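Local atomic coordinates of Cry23AA1 (Bacillus thuringiensis, PDB entry 4RHZ), a protein that probably acts as a pore-forming insecticidal toxin of the aerolysin family, forms a binary complex with Cry37Aa1 and binds a zinc ion. Residues Ser30-Asn35 with Asp168-Leu173; Lys24-Pro29 with Phe174-Arg179; Thr55-Asp60 with Val71-Thr76; Glu149-Ile154 with Ile228-Glu233. All blocks are in the same frame, centred on the assembly; numbering follows the deposited sequence.

Interaction 1: Ser30-Asn35 with Asp168-Leu173; sequences SFKVFN and DMSGTL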
loop_
_atom_site.group_PDB
_atom_site.type_symbol
_atom_site.label_atom_id
_atom_site.label_comp_id
_atom_site.label_asym_id
_atom_site.label_seq_id
_atom_site.Cartn_x
_atom_site.Cartn_y
_atom_site.Cartn_z
ATOM N N SER A 30 15.167 -27.168 -31.906
ATOM C CA SER A 30 14.063 -26.250 -32.310
ATOM C C SER A 30 13.300 -25.658 -31.110
ATOM O O SER A 30 12.340 -24.879 -31.278
ATOM C CB SER A 30 12.985 -26.988 -33.146
ATOM O OG SER A 30 12.305 -27.969 -32.334
ATOM N N PHE A 31 13.633 -26.126 -29.923
ATOM C CA PHE A 31 12.833 -25.729 -28.783
ATOM C C PHE A 31 13.047 -24.275 -28.396
ATOM O O PHE A 31 14.177 -23.848 -28.176
ATOM C CB PHE A 31 13.056 -26.589 -27.581
ATOM C CG PHE A 31 12.013 -26.402 -26.589
ATOM C CD1 PHE A 31 10.843 -27.122 -26.683
ATOM C CD2 PHE A 31 12.155 -25.432 -25.580
ATOM C CE1 PHE A 31 9.837 -26.949 -25.744
ATOM C CE2 PHE A 31 11.152 -25.233 -24.661
ATOM C CZ PHE A 31 9.971 -26.013 -24.739
ATOM N N LYS A 32 11.962 -23.512 -28.345
ATOM C CA LYS A 32 12.131 -22.146 -27.876
ATOM C C LYS A 32 11.098 -21.599 -26.863
ATOM O O LYS A 32 9.904 -21.936 -26.872
ATOM C CB LYS A 32 12.493 -21.155 -29.025
ATOM C CG LYS A 32 11.533 -21.152 -30.209
ATOM C CD LYS A 32 11.887 -20.046 -31.286
ATOM C CE LYS A 32 10.638 -19.624 -32.119
ATOM N NZ LYS A 32 10.484 -18.118 -32.247
ATOM N N VAL A 33 11.618 -20.773 -25.962
ATOM C CA VAL A 33 10.777 -19.973 -25.072
ATOM C C VAL A 33 10.859 -18.490 -25.493
ATOM O O VAL A 33 11.910 -17.965 -25.736
ATOM C CB VAL A 33 11.232 -20.120 -23.638
ATOM C CG1 VAL A 33 10.296 -19.284 -22.664
ATOM C CG2 VAL A 33 11.293 -21.606 -23.243
ATOM N N PHE A 34 9.737 -17.815 -25.571
ATOM C CA PHE A 34 9.768 -16.406 -25.969
ATOM C C PHE A 34 8.483 -15.684 -25.515
ATOM O O PHE A 34 7.555 -16.330 -24.904
ATOM C CB PHE A 34 9.953 -16.296 -27.519
ATOM C CG PHE A 34 8.872 -17.017 -28.305
ATOM C CD1 PHE A 34 7.811 -16.312 -28.871
ATOM C CD2 PHE A 34 8.893 -18.430 -28.443
ATOM C CE1 PHE A 34 6.810 -17.004 -29.628
ATOM C CE2 PHE A 34 7.897 -19.115 -29.175
ATOM C CZ PHE A 34 6.852 -18.414 -29.751
ATOM N N ASN A 35 8.418 -14.375 -25.845
ATOM C CA ASN A 35 7.364 -13.466 -25.366
ATOM C C ASN A 35 7.174 -13.628 -23.869
ATOM O O ASN A 35 6.042 -13.806 -23.404
ATOM C CB ASN A 35 6.005 -13.771 -26.032
ATOM C CG ASN A 35 6.012 -13.527 -27.531
ATOM O OD1 ASN A 35 6.877 -12.812 -28.039
ATOM N ND2 ASN A 35 5.081 -14.171 -28.252
ATOM N N ASP A 168 5.413 -17.997 -24.168
ATOM C CA ASP A 168 5.110 -18.934 -25.269
ATOM C C ASP A 168 6.254 -19.904 -25.447
ATOM O O ASP A 168 7.405 -19.612 -25.146
ATOM C CB ASP A 168 4.951 -18.182 -26.594
ATOM C CG ASP A 168 3.681 -17.329 -26.641
ATOM O OD1 ASP A 168 2.688 -17.705 -25.970
ATOM O OD2 ASP A 168 3.679 -16.315 -27.382
ATOM N N MET A 169 5.923 -21.053 -26.001
ATOM C CA MET A 169 6.895 -22.104 -26.214
ATOM C C MET A 169 6.527 -22.753 -27.545
ATOM O O MET A 169 5.336 -22.949 -27.853
ATOM C CB MET A 169 6.793 -23.109 -25.085
ATOM C CG MET A 169 7.521 -22.688 -23.859
ATOM S SD MET A 169 7.434 -23.924 -22.531
ATOM C CE MET A 169 7.635 -22.876 -21.076
ATOM N N SER A 170 7.542 -23.047 -28.346
ATOM C CA SER A 170 7.354 -23.816 -29.573
ATOM C C SER A 170 8.513 -24.796 -29.658
ATOM O O SER A 170 9.569 -24.596 -29.000
ATOM C CB SER A 170 7.370 -22.922 -30.804
ATOM O OG SER A 170 8.643 -22.328 -30.855
ATOM N N GLY A 171 8.303 -25.854 -30.463
ATOM C CA GLY A 171 9.316 -26.885 -30.586
ATOM C C GLY A 171 9.009 -28.174 -29.868
ATOM O O GLY A 171 7.934 -28.324 -29.317
ATOM N N THR A 172 9.963 -29.125 -29.873
ATOM C CA THR A 172 9.631 -30.472 -29.455
ATOM C C THR A 172 10.690 -31.009 -28.540
ATOM O O THR A 172 11.782 -30.440 -28.430
ATOM C CB THR A 172 9.601 -31.419 -30.670
ATOM O OG1 THR A 172 10.887 -31.387 -31.321
ATOM C CG2 THR A 172 8.509 -31.049 -31.667
ATOM N N LEU A 173 10.352 -32.098 -27.864
ATOM C CA LEU A 173 11.339 -32.925 -27.190
ATOM C C LEU A 173 11.436 -34.237 -27.972
ATOM O O LEU A 173 10.422 -34.768 -28.478
ATOM C CB LEU A 173 10.931 -33.233 -25.734
ATOM C CG LEU A 173 11.075 -31.998 -24.826
ATOM C CD1 LEU A 173 9.765 -31.150 -24.957
ATOM C CD2 LEU A 173 11.377 -32.413 -23.386
#
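Strand 32-40 pairs antiparallel with the long strand 146-179 here, in the extended, aerolysin-type beta sheet of the toxin. Ser-30 precedes the pairing: its OG lies 3.6 Å from Gly-171 CA while its hydrogen bond goes back to Asp-28. Gly-171 suits the place because a side chain would run into Ser-30 O and the CA of Phe-31, and its phi of 105° is easily adopted only without a CB. Phe-31 carries CG anti to the backbone N, so its ring lies over Ser-170 O with one face and meets Met-169 SD at its edge, 4.0 Å from CZ, a Met-aromatic contact; Tyr-27 meets the same ring edge-to-face. At Lys-32 regular pairing begins. Its N-H points almost straight at Ser-170 O (2.7 Å, 175°), and its carbonyl receives Ser-170 N in return. The lysine CG leans on Ser-170 OG at 3.2 Å. Val-33 turns to the other face, where its CG2 runs alongside Met-169 CG, 4.0 Å away; the flexible methionine, which also touches Val-191 of helix 191-197, fits beside the branched valine. Phe-34 exchanges both backbone bonds with Asp-168, and its flat ring takes Asp-168 CB over one face, 3.8 Å from the ring centroid, a CH-pi contact. Asn-35, in a left-handed backbone conformation, supplies the final bond. The carboxylate is shared, OD1 going to His-212, while Asn-35 ND2 reaches the anti lone pair of Asp-168 OD2 at 2.7 Å.

Interaction 2: Lys24-Pro29 with Phe174-Arg179; sequences KSTYDP and FCRGYR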
loop_
_atom_site.group_PDB
_atom_site.type_symbol
_atom_site.label_atom_id
_atom_site.label_comp_id
_atom_site.label_asym_id
_atom_site.label_seq_id
_atom_site.Cartn_x
_atom_site.Cartn_y
_atom_site.Cartn_z
ATOM N N LYS A 24 13.550 -41.228 -21.342
ATOM C CA LYS A 24 14.565 -40.243 -21.466
ATOM C C LYS A 24 14.173 -39.260 -22.565
ATOM O O LYS A 24 13.897 -39.716 -23.741
ATOM C CB LYS A 24 15.871 -40.912 -21.795
ATOM C CG LYS A 24 17.049 -40.129 -21.332
ATOM C CD LYS A 24 17.643 -39.363 -22.467
ATOM C CE LYS A 24 18.968 -40.015 -22.889
ATOM N NZ LYS A 24 20.002 -38.924 -23.017
ATOM N N SER A 25 14.062 -37.969 -22.184
ATOM C CA SER A 25 13.772 -36.859 -23.130
ATOM C C SER A 25 14.928 -35.876 -23.311
ATOM O O SER A 25 15.726 -35.713 -22.445
ATOM C CB SER A 25 12.489 -36.063 -22.766
ATOM O OG SER A 25 12.408 -35.629 -21.388
ATOM N N THR A 26 14.949 -35.166 -24.420
ATOM C CA THR A 26 15.971 -34.226 -24.759
ATOM C C THR A 26 15.258 -33.153 -25.519
ATOM O O THR A 26 14.464 -33.429 -26.384
ATOM C CB THR A 26 17.007 -34.880 -25.686
ATOM O OG1 THR A 26 17.635 -35.951 -24.948
ATOM C CG2 THR A 26 18.098 -33.921 -26.008
ATOM N N TYR A 27 15.526 -31.913 -25.173
ATOM C CA TYR A 27 14.955 -30.769 -25.882
ATOM C C TYR A 27 15.536 -30.744 -27.254
ATOM O O TYR A 27 16.725 -30.884 -27.402
ATOM C CB TYR A 27 15.221 -29.425 -25.104
ATOM C CG TYR A 27 14.290 -29.289 -23.920
ATOM C CD1 TYR A 27 14.682 -29.623 -22.662
ATOM C CD2 TYR A 27 13.004 -28.810 -24.079
ATOM C CE1 TYR A 27 13.788 -29.525 -21.556
ATOM C CE2 TYR A 27 12.159 -28.677 -22.987
ATOM C CZ TYR A 27 12.556 -29.039 -21.740
ATOM O OH TYR A 27 11.646 -28.898 -20.649
ATOM N N ASP A 28 14.685 -30.615 -28.254
ATOM C CA ASP A 28 15.151 -30.502 -29.616
ATOM C C ASP A 28 15.783 -29.108 -29.793
ATOM O O ASP A 28 15.289 -28.134 -29.222
ATOM C CB ASP A 28 13.994 -30.707 -30.595
ATOM C CG ASP A 28 14.439 -30.649 -32.048
ATOM O OD1 ASP A 28 15.131 -31.562 -32.527
ATOM O OD2 ASP A 28 14.080 -29.685 -32.735
ATOM N N PRO A 29 16.857 -28.997 -30.593
ATOM C CA PRO A 29 17.374 -27.646 -30.853
ATOM C C PRO A 29 16.297 -26.679 -31.405
ATOM O O PRO A 29 16.492 -25.485 -31.361
ATOM C CB PRO A 29 18.479 -27.885 -31.939
ATOM C CG PRO A 29 18.866 -29.425 -31.797
ATOM C CD PRO A 29 17.502 -30.031 -31.465
ATOM N N PHE A 174 12.654 -34.750 -28.013
ATOM C CA PHE A 174 12.897 -36.046 -28.496
ATOM C C PHE A 174 12.771 -37.017 -27.365
ATOM O O PHE A 174 13.556 -36.947 -26.439
ATOM C CB PHE A 174 14.278 -36.157 -29.167
ATOM C CG PHE A 174 14.476 -37.510 -29.859
ATOM C CD1 PHE A 174 13.596 -37.920 -30.865
ATOM C CD2 PHE A 174 15.417 -38.378 -29.429
ATOM C CE1 PHE A 174 13.714 -39.147 -31.480
ATOM C CE2 PHE A 174 15.535 -39.626 -30.025
ATOM C CZ PHE A 174 14.687 -40.004 -31.070
ATOM N N CYS A 175 11.819 -37.947 -27.432
ATOM C CA CYS A 175 11.579 -38.861 -26.293
ATOM C C CYS A 175 11.783 -40.375 -26.587
ATOM O O CYS A 175 11.231 -40.941 -27.555
ATOM C CB CYS A 175 10.187 -38.616 -25.647
ATOM S SG CYS A 175 9.599 -36.850 -25.766
ATOM N N ARG A 176 12.579 -40.994 -25.733
ATOM C CA ARG A 176 12.898 -42.375 -25.786
ATOM C C ARG A 176 12.176 -43.065 -24.631
ATOM O O ARG A 176 12.413 -42.720 -23.483
ATOM C CB ARG A 176 14.440 -42.567 -25.664
ATOM C CG ARG A 176 15.345 -41.853 -26.788
ATOM C CD ARG A 176 16.856 -42.046 -26.482
ATOM N NE ARG A 176 17.825 -41.649 -27.521
ATOM C CZ ARG A 176 18.416 -40.429 -27.620
ATOM N NH1 ARG A 176 18.069 -39.462 -26.752
ATOM N NH2 ARG A 176 19.350 -40.157 -28.587
ATOM N N GLY A 177 11.282 -44.024 -24.931
ATOM C CA GLY A 177 10.641 -44.859 -23.925
ATOM C C GLY A 177 11.216 -46.263 -23.928
ATOM O O GLY A 177 11.477 -46.813 -24.980
ATOM N N TYR A 178 11.432 -46.840 -22.763
ATOM C CA TYR A 178 11.944 -48.172 -22.630
ATOM C C TYR A 178 11.038 -48.957 -21.738
ATOM O O TYR A 178 10.377 -48.382 -20.872
ATOM C CB TYR A 178 13.315 -48.195 -21.972
ATOM C CG TYR A 178 14.298 -47.281 -22.593
ATOM C CD1 TYR A 178 15.234 -47.735 -23.517
ATOM C CD2 TYR A 178 14.283 -45.897 -22.251
ATOM C CE1 TYR A 178 16.181 -46.811 -24.096
ATOM C CE2 TYR A 178 15.150 -45.006 -22.809
ATOM C CZ TYR A 178 16.108 -45.453 -23.725
ATOM O OH TYR A 178 16.964 -44.500 -24.198
ATOM N N ARG A 179 10.998 -50.267 -22.005
ATOM C CA ARG A 179 10.202 -51.262 -21.268
ATOM C C ARG A 179 10.965 -52.603 -21.299
ATOM O O ARG A 179 11.429 -53.011 -22.366
ATOM C CB ARG A 179 8.849 -51.409 -21.972
ATOM C CG ARG A 179 7.704 -52.004 -21.131
ATOM C CD ARG A 179 6.715 -52.669 -22.060
ATOM N NE ARG A 179 5.336 -52.596 -21.613
ATOM C CZ ARG A 179 4.373 -51.941 -22.258
ATOM N NH1 ARG A 179 4.655 -51.274 -23.393
ATOM N NH2 ARG A 179 3.125 -51.957 -21.765
HETATM O O HOH W 1 15.710 -38.661 -25.484
#
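An ordered water over the face of the strand pair that carries Lys-24, Thr-26, Phe-174 and Arg-176 is gripped by three good hydrogen bonds and a weak fourth. It donates to Lys-24 O at 2.7 Å and to Phe-174 O at 2.9 Å, and accepts from Arg-176 NH1 at 2.8 Å; the longer, weak bond comes from Thr-26 OG1. Two carbonyls and two side-chain donors thus surround it, and the water in turn ties the guanidinium down to the backbone. Beneath it strand 22-27 and the end of strand 146-179 pair antiparallel, in the long, curled sheet of this aerolysin-family toxin. Lys-24 and Arg-176 exchange nearly straight bonds, the N-H of Arg-176 meeting Lys-24 O at 2.7 Å, while the bond from Thr-26 N to Phe-174 O is weak, bent to 135°. Phe-174 N closes the ring of that pair by donating to Thr-26 O. On the water's face the arginine chain runs extended from CG to NE beside the lysine. The Phe-174 ring turns its edge onto the guanidinium, roughly edge-to-face, with CE2 3.8 Å above the centre of the Arg-176 plane, while Thr-26 OG1 comes at the edge of that plane. A flat cation suits this position, able to present an N-H to the water and a face to the ring edge. On the other face small Ser-25 and Cys-175 let helix 6-18 approach, and Ser-25 OG bonds to Gln-7. Lys-24 NZ and Arg-176 NH1 are 4.2 Å apart, so two like charges lie side by side; the water, polarised by two carbonyls, may help to stabilise the arginine charge beside the lysine.

Interaction 3: Thr55-Asp60 with Val71-Thr76; sequences TTKRVD and VSFTWT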
loop_
_atom_site.group_PDB
_atom_site.type_symbol
_atom_site.label_atom_id
_atom_site.label_comp_id
_atom_site.label_asym_id
_atom_site.label_seq_id
_atom_site.Cartn_x
_atom_site.Cartn_y
_atom_site.Cartn_z
ATOM N N THR A 55 6.697 13.228 15.240
ATOM C CA THR A 55 6.943 14.081 16.423
ATOM C C THR A 55 6.576 15.447 16.003
ATOM O O THR A 55 6.352 15.702 14.826
ATOM C CB THR A 55 8.396 14.408 16.692
ATOM O OG1 THR A 55 9.211 13.977 15.614
ATOM C CG2 THR A 55 8.868 14.034 18.014
ATOM N N THR A 56 6.594 16.345 16.982
ATOM C CA THR A 56 6.341 17.711 16.712
ATOM C C THR A 56 7.372 18.581 17.437
ATOM O O THR A 56 7.916 18.229 18.516
ATOM C CB THR A 56 4.913 18.113 17.148
ATOM O OG1 THR A 56 4.877 17.947 18.554
ATOM C CG2 THR A 56 3.866 17.181 16.599
ATOM N N LYS A 57 7.615 19.729 16.828
ATOM C CA LYS A 57 8.491 20.710 17.428
ATOM C C LYS A 57 7.659 21.975 17.619
ATOM O O LYS A 57 7.036 22.477 16.656
ATOM C CB LYS A 57 9.692 20.932 16.505
ATOM C CG LYS A 57 10.698 19.813 16.646
ATOM C CD LYS A 57 12.015 19.989 15.991
ATOM C CE LYS A 57 12.892 18.724 16.305
ATOM N NZ LYS A 57 14.231 18.805 15.669
ATOM N N ARG A 58 7.597 22.412 18.877
ATOM C CA ARG A 58 6.850 23.573 19.239
ATOM C C ARG A 58 7.848 24.754 19.548
ATOM O O ARG A 58 8.880 24.574 20.275
ATOM C CB ARG A 58 5.986 23.268 20.473
ATOM C CG ARG A 58 5.112 24.442 20.893
ATOM C CD ARG A 58 4.272 24.230 22.222
ATOM N NE ARG A 58 3.833 25.513 22.786
ATOM C CZ ARG A 58 2.702 25.738 23.485
ATOM N NH1 ARG A 58 1.814 24.744 23.678
ATOM N NH2 ARG A 58 2.434 26.974 23.978
ATOM N N VAL A 59 7.504 25.942 19.041
ATOM C CA VAL A 59 8.313 27.164 19.270
ATOM C C VAL A 59 7.369 28.282 19.651
ATOM O O VAL A 59 6.523 28.650 18.858
ATOM C CB VAL A 59 9.132 27.616 18.037
ATOM C CG1 VAL A 59 10.116 28.771 18.406
ATOM C CG2 VAL A 59 9.965 26.451 17.432
ATOM N N ASP A 60 7.528 28.787 20.871
ATOM C CA ASP A 60 6.785 29.941 21.385
ATOM C C ASP A 60 7.589 31.266 21.162
ATOM O O ASP A 60 8.740 31.386 21.640
ATOM C CB ASP A 60 6.508 29.739 22.869
ATOM C CG ASP A 60 5.515 28.570 23.138
ATOM O OD1 ASP A 60 5.606 27.466 22.552
ATOM O OD2 ASP A 60 4.610 28.726 23.959
ATOM N N VAL A 71 13.121 24.630 11.793
ATOM C CA VAL A 71 12.788 23.296 12.403
ATOM C C VAL A 71 13.230 22.159 11.467
ATOM O O VAL A 71 12.954 22.188 10.262
ATOM C CB VAL A 71 11.277 23.118 12.757
ATOM C CG1 VAL A 71 10.889 24.001 13.948
ATOM C CG2 VAL A 71 10.392 23.477 11.577
ATOM N N SER A 72 13.906 21.182 12.065
ATOM C CA SER A 72 14.587 20.129 11.377
ATOM C C SER A 72 14.107 18.841 11.983
ATOM O O SER A 72 14.036 18.726 13.217
ATOM C CB SER A 72 16.099 20.156 11.693
ATOM O OG SER A 72 16.664 21.257 11.059
ATOM N N PHE A 73 13.918 17.857 11.126
ATOM C CA PHE A 73 13.425 16.555 11.539
ATOM C C PHE A 73 14.244 15.476 10.892
ATOM O O PHE A 73 14.712 15.599 9.745
ATOM C CB PHE A 73 11.992 16.382 11.072
ATOM C CG PHE A 73 11.051 17.327 11.709
ATOM C CD1 PHE A 73 10.589 18.440 11.017
ATOM C CD2 PHE A 73 10.633 17.110 12.994
ATOM C CE1 PHE A 73 9.685 19.319 11.616
ATOM C CE2 PHE A 73 9.736 17.982 13.615
ATOM C CZ PHE A 73 9.254 19.091 12.911
ATOM N N THR A 74 14.391 14.406 11.623
ATOM C CA THR A 74 14.977 13.258 11.035
ATOM C C THR A 74 14.177 11.996 11.371
ATOM O O THR A 74 13.688 11.833 12.481
ATOM C CB THR A 74 16.440 13.183 11.446
ATOM O OG1 THR A 74 17.141 12.480 10.428
ATOM C CG2 THR A 74 16.626 12.497 12.798
ATOM N N TRP A 75 14.057 11.096 10.405
ATOM C CA TRP A 75 13.434 9.826 10.701
ATOM C C TRP A 75 13.983 8.656 9.868
ATOM O O TRP A 75 14.216 8.782 8.663
ATOM C CB TRP A 75 11.922 9.937 10.544
ATOM C CG TRP A 75 11.204 8.855 11.245
ATOM C CD1 TRP A 75 11.094 8.667 12.602
ATOM C CD2 TRP A 75 10.495 7.773 10.625
ATOM N NE1 TRP A 75 10.347 7.521 12.862
ATOM C CE2 TRP A 75 9.972 6.962 11.661
ATOM C CE3 TRP A 75 10.240 7.422 9.288
ATOM C CZ2 TRP A 75 9.202 5.813 11.398
ATOM C CZ3 TRP A 75 9.473 6.272 9.022
ATOM C CH2 TRP A 75 8.963 5.484 10.069
ATOM N N THR A 76 14.221 7.534 10.523
ATOM C CA THR A 76 14.743 6.359 9.822
ATOM C C THR A 76 13.658 5.281 9.761
ATOM O O THR A 76 13.205 4.804 10.783
ATOM C CB THR A 76 16.069 5.831 10.406
ATOM O OG1 THR A 76 15.951 5.775 11.827
ATOM C CG2 THR A 76 17.200 6.732 10.072
HETATM O O HOH W 2 14.624 21.902 14.929
#
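Lys-57 leaves strand 50-61 with its CB toward Val-71, whose CG1 is 4.2 Å away, and its CB also touches the far end of the Phe-73 ring. CG, anti to the carbonyl carbon, comes closest to that ring, 3.7 Å from Phe-73 CE2, and CD still lies against the same carbon while beginning to approach Ser-72 O. From CG outward the chain is fully extended, which carries CE past the ring to the carbonyl. NZ ends in a very short bond, 2.5 Å to Ser-72 O, arriving nearly along the C=O axis. A water completes the setting, accepting from NZ at 3.2 Å and from Ser-72 N at 3.0 Å. In this part of the aerolysin-type sheet the two antiparallel strands face each other without backbone pairing, their axes 8.4 Å apart: strand 50-61 bonds to strand 146-179 through Thr-55 and Lys-57, whereas strand 67-90 bonds to strand 126-142, and side chains bridge the curl between them. Phe-73 fits because its CE2 and CZ offer an apolar end to the lysine methylenes while the ring stacks with Tyr-152; Val-59 CG2 adds a looser touch on Val-71 CG1. Away from Val-71 and Phe-73, Arg-58 grips Asp-60 side-on, NE to OD1 at 2.6 Å and NH2 to OD2, both on syn lone pairs, and also makes a cation-pi contact with Tyr-147. A long amphipathic side chain thus suits position 57: its methylenes meet the outer end of an aromatic ring, and its charged tip, answered by a carbonyl and a water, is likely to stay protonated.

Interaction 4: Glu149-Ile154 with Ile228-Glu233; sequences EAAYII and IIQVTE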
loop_
_atom_site.group_PDB
_atom_site.type_symbol
_atom_site.label_atom_id
_atom_site.label_comp_id
_atom_site.label_asym_id
_atom_site.label_seq_id
_atom_site.Cartn_x
_atom_site.Cartn_y
_atom_site.Cartn_z
ATOM N N GLU A 149 3.327 24.895 16.148
ATOM C CA GLU A 149 3.574 23.456 16.291
ATOM C C GLU A 149 3.915 22.959 14.897
ATOM O O GLU A 149 3.045 23.061 13.990
ATOM C CB GLU A 149 2.329 22.725 16.802
ATOM C CG GLU A 149 2.286 22.584 18.331
ATOM C CD GLU A 149 0.900 22.265 18.909
ATOM O OE1 GLU A 149 -0.010 21.890 18.149
ATOM O OE2 GLU A 149 0.700 22.417 20.134
ATOM N N ALA A 150 5.156 22.484 14.713
ATOM C CA ALA A 150 5.556 21.950 13.416
ATOM C C ALA A 150 5.576 20.425 13.632
ATOM O O ALA A 150 6.375 19.897 14.461
ATOM C CB ALA A 150 6.943 22.482 12.937
ATOM N N ALA A 151 4.637 19.750 12.984
ATOM C CA ALA A 151 4.525 18.254 13.126
ATOM C C ALA A 151 5.151 17.592 11.880
ATOM O O ALA A 151 4.892 17.988 10.759
ATOM C CB ALA A 151 3.039 17.839 13.304
ATOM N N TYR A 152 5.971 16.584 12.089
ATOM C CA TYR A 152 6.580 15.844 10.969
ATOM C C TYR A 152 5.683 14.657 10.609
ATOM O O TYR A 152 5.361 13.814 11.467
ATOM C CB TYR A 152 7.978 15.363 11.435
ATOM C CG TYR A 152 8.887 14.889 10.342
ATOM C CD1 TYR A 152 8.956 15.575 9.128
ATOM C CD2 TYR A 152 9.761 13.822 10.558
ATOM C CE1 TYR A 152 9.838 15.178 8.151
ATOM C CE2 TYR A 152 10.626 13.398 9.554
ATOM C CZ TYR A 152 10.664 14.070 8.399
ATOM O OH TYR A 152 11.552 13.706 7.453
ATOM N N ILE A 153 5.241 14.630 9.355
ATOM C CA ILE A 153 4.273 13.654 8.865
ATOM C C ILE A 153 4.995 12.746 7.843
ATOM O O ILE A 153 5.644 13.273 6.911
ATOM C CB ILE A 153 3.108 14.302 8.029
ATOM C CG1 ILE A 153 2.075 15.154 8.832
ATOM C CG2 ILE A 153 2.288 13.245 7.370
ATOM C CD1 ILE A 153 2.187 15.073 10.287
ATOM N N ILE A 154 4.886 11.414 7.997
ATOM C CA ILE A 154 5.378 10.479 6.963
ATOM C C ILE A 154 4.167 9.794 6.297
ATOM O O ILE A 154 3.288 9.244 6.989
ATOM C CB ILE A 154 6.453 9.524 7.539
ATOM C CG1 ILE A 154 7.371 8.952 6.441
ATOM C CG2 ILE A 154 5.843 8.427 8.363
ATOM C CD1 ILE A 154 6.665 8.241 5.364
ATOM N N ILE A 228 6.048 15.337 5.029
ATOM C CA ILE A 228 5.389 16.618 5.016
ATOM C C ILE A 228 5.694 17.284 6.402
ATOM O O ILE A 228 5.798 16.583 7.446
ATOM C CB ILE A 228 3.887 16.415 4.846
ATOM C CG1 ILE A 228 3.568 15.962 3.437
ATOM C CG2 ILE A 228 3.105 17.732 5.086
ATOM C CD1 ILE A 228 2.138 15.425 3.284
ATOM N N ILE A 229 5.890 18.609 6.409
ATOM C CA ILE A 229 6.000 19.375 7.671
ATOM C C ILE A 229 4.723 20.142 7.820
ATOM O O ILE A 229 4.367 20.954 6.961
ATOM C CB ILE A 229 7.189 20.300 7.660
ATOM C CG1 ILE A 229 8.468 19.432 7.710
ATOM C CG2 ILE A 229 7.128 21.224 8.874
ATOM C CD1 ILE A 229 9.723 20.168 7.398
ATOM N N GLN A 230 3.976 19.855 8.868
ATOM C CA GLN A 230 2.671 20.423 8.962
ATOM C C GLN A 230 2.729 21.487 10.070
ATOM O O GLN A 230 3.038 21.179 11.234
ATOM C CB GLN A 230 1.671 19.291 9.338
ATOM C CG GLN A 230 0.317 19.740 9.811
ATOM C CD GLN A 230 -0.465 18.635 10.511
ATOM O OE1 GLN A 230 -0.898 17.678 9.846
ATOM N NE2 GLN A 230 -0.726 18.792 11.825
ATOM N N VAL A 231 2.422 22.730 9.716
ATOM C CA VAL A 231 2.673 23.853 10.667
ATOM C C VAL A 231 1.396 24.506 11.085
ATOM O O VAL A 231 0.627 25.033 10.240
ATOM C CB VAL A 231 3.625 24.904 10.080
ATOM C CG1 VAL A 231 3.877 26.062 11.133
ATOM C CG2 VAL A 231 5.004 24.247 9.713
ATOM N N THR A 232 1.173 24.485 12.396
ATOM C CA THR A 232 0.058 25.234 13.001
ATOM C C THR A 232 0.499 26.466 13.827
ATOM O O THR A 232 1.299 26.332 14.766
ATOM C CB THR A 232 -0.815 24.286 13.914
ATOM O OG1 THR A 232 -1.314 23.198 13.094
ATOM C CG2 THR A 232 -1.983 25.007 14.420
ATOM N N GLU A 233 -0.028 27.653 13.502
ATOM C CA GLU A 233 0.265 28.853 14.352
ATOM C C GLU A 233 -0.941 29.119 15.186
ATOM O O GLU A 233 -2.014 29.145 14.662
ATOM C CB GLU A 233 0.469 30.129 13.542
ATOM C CG GLU A 233 1.371 30.043 12.399
ATOM C CD GLU A 233 1.586 31.408 11.639
ATOM O OE1 GLU A 233 0.967 32.483 11.983
ATOM O OE2 GLU A 233 2.390 31.381 10.686
#
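Side chains alternate between two faces of an antiparallel pair, strands 146-179 and 211-235 of the aerolysin-type sheet. Six backbone bonds hold it, Glu-149 with Thr-232, Ala-151 with Gln-230 and Ile-153 with Ile-228, each bond 2.8 Å long between N and O and lying in the carbonyl plane. On one face Tyr-152, its CG anti to the backbone N, crosses Ile-229 obliquely, Tyr-152 CD1 4.1 Å from Ile-229 CG1; the ring also stacks on Phe-73, and its OH bonds to Asp-136. On the other face Ile-153 and Ile-228 meet at their branch points, CB to CB at 3.9 Å, beta-branched residues well suited to strands. Ile-153 crosses Gln-230 obliquely too, Ile-153 CG1 lying 4.0 Å from Gln-230 OE1. The glutamine's extended chain carries the amide to the Cry37AA1 chain, where OE1 accepts from the backbone N of Cys-99 and NE2 donates to the backbone O of Lys-97 of that chain. An amide suits a site offering both partners, and the Ala-151 methyl lies beside NE2. Thr-232 OG1 is hydrogen-bonded to Thr-247 OG1. Ala-150, small enough to let Val-71 and Phe-73 pack against it, sets CB 4.2 Å from Val-231 CG2.

Strand 146-179 ties the set together: interactions 1, 2 and 4 pair it with three different strands. Interactions 1 and 2 follow one another at one end of the molecule, joined where Thr-172 O probably bonds to Asp-28 N. Both are surface contacts, but interaction 1 mixes aromatic and polar contacts, whereas interaction 2 is polar and water-mediated. Interactions 3 and 4 lie about 58 to 70 Å away between centres, beyond the chain's centre. Interaction 4 is buried, mostly aliphatic and fully backbone-bonded, yet turns one amide to the Cry37AA1 chain; partly buried interaction 3 touches it, has no strand pairing and rests on side chains, one of which bonds a backbone carbonyl. Their strands meet through Lys-57 and Ala-150.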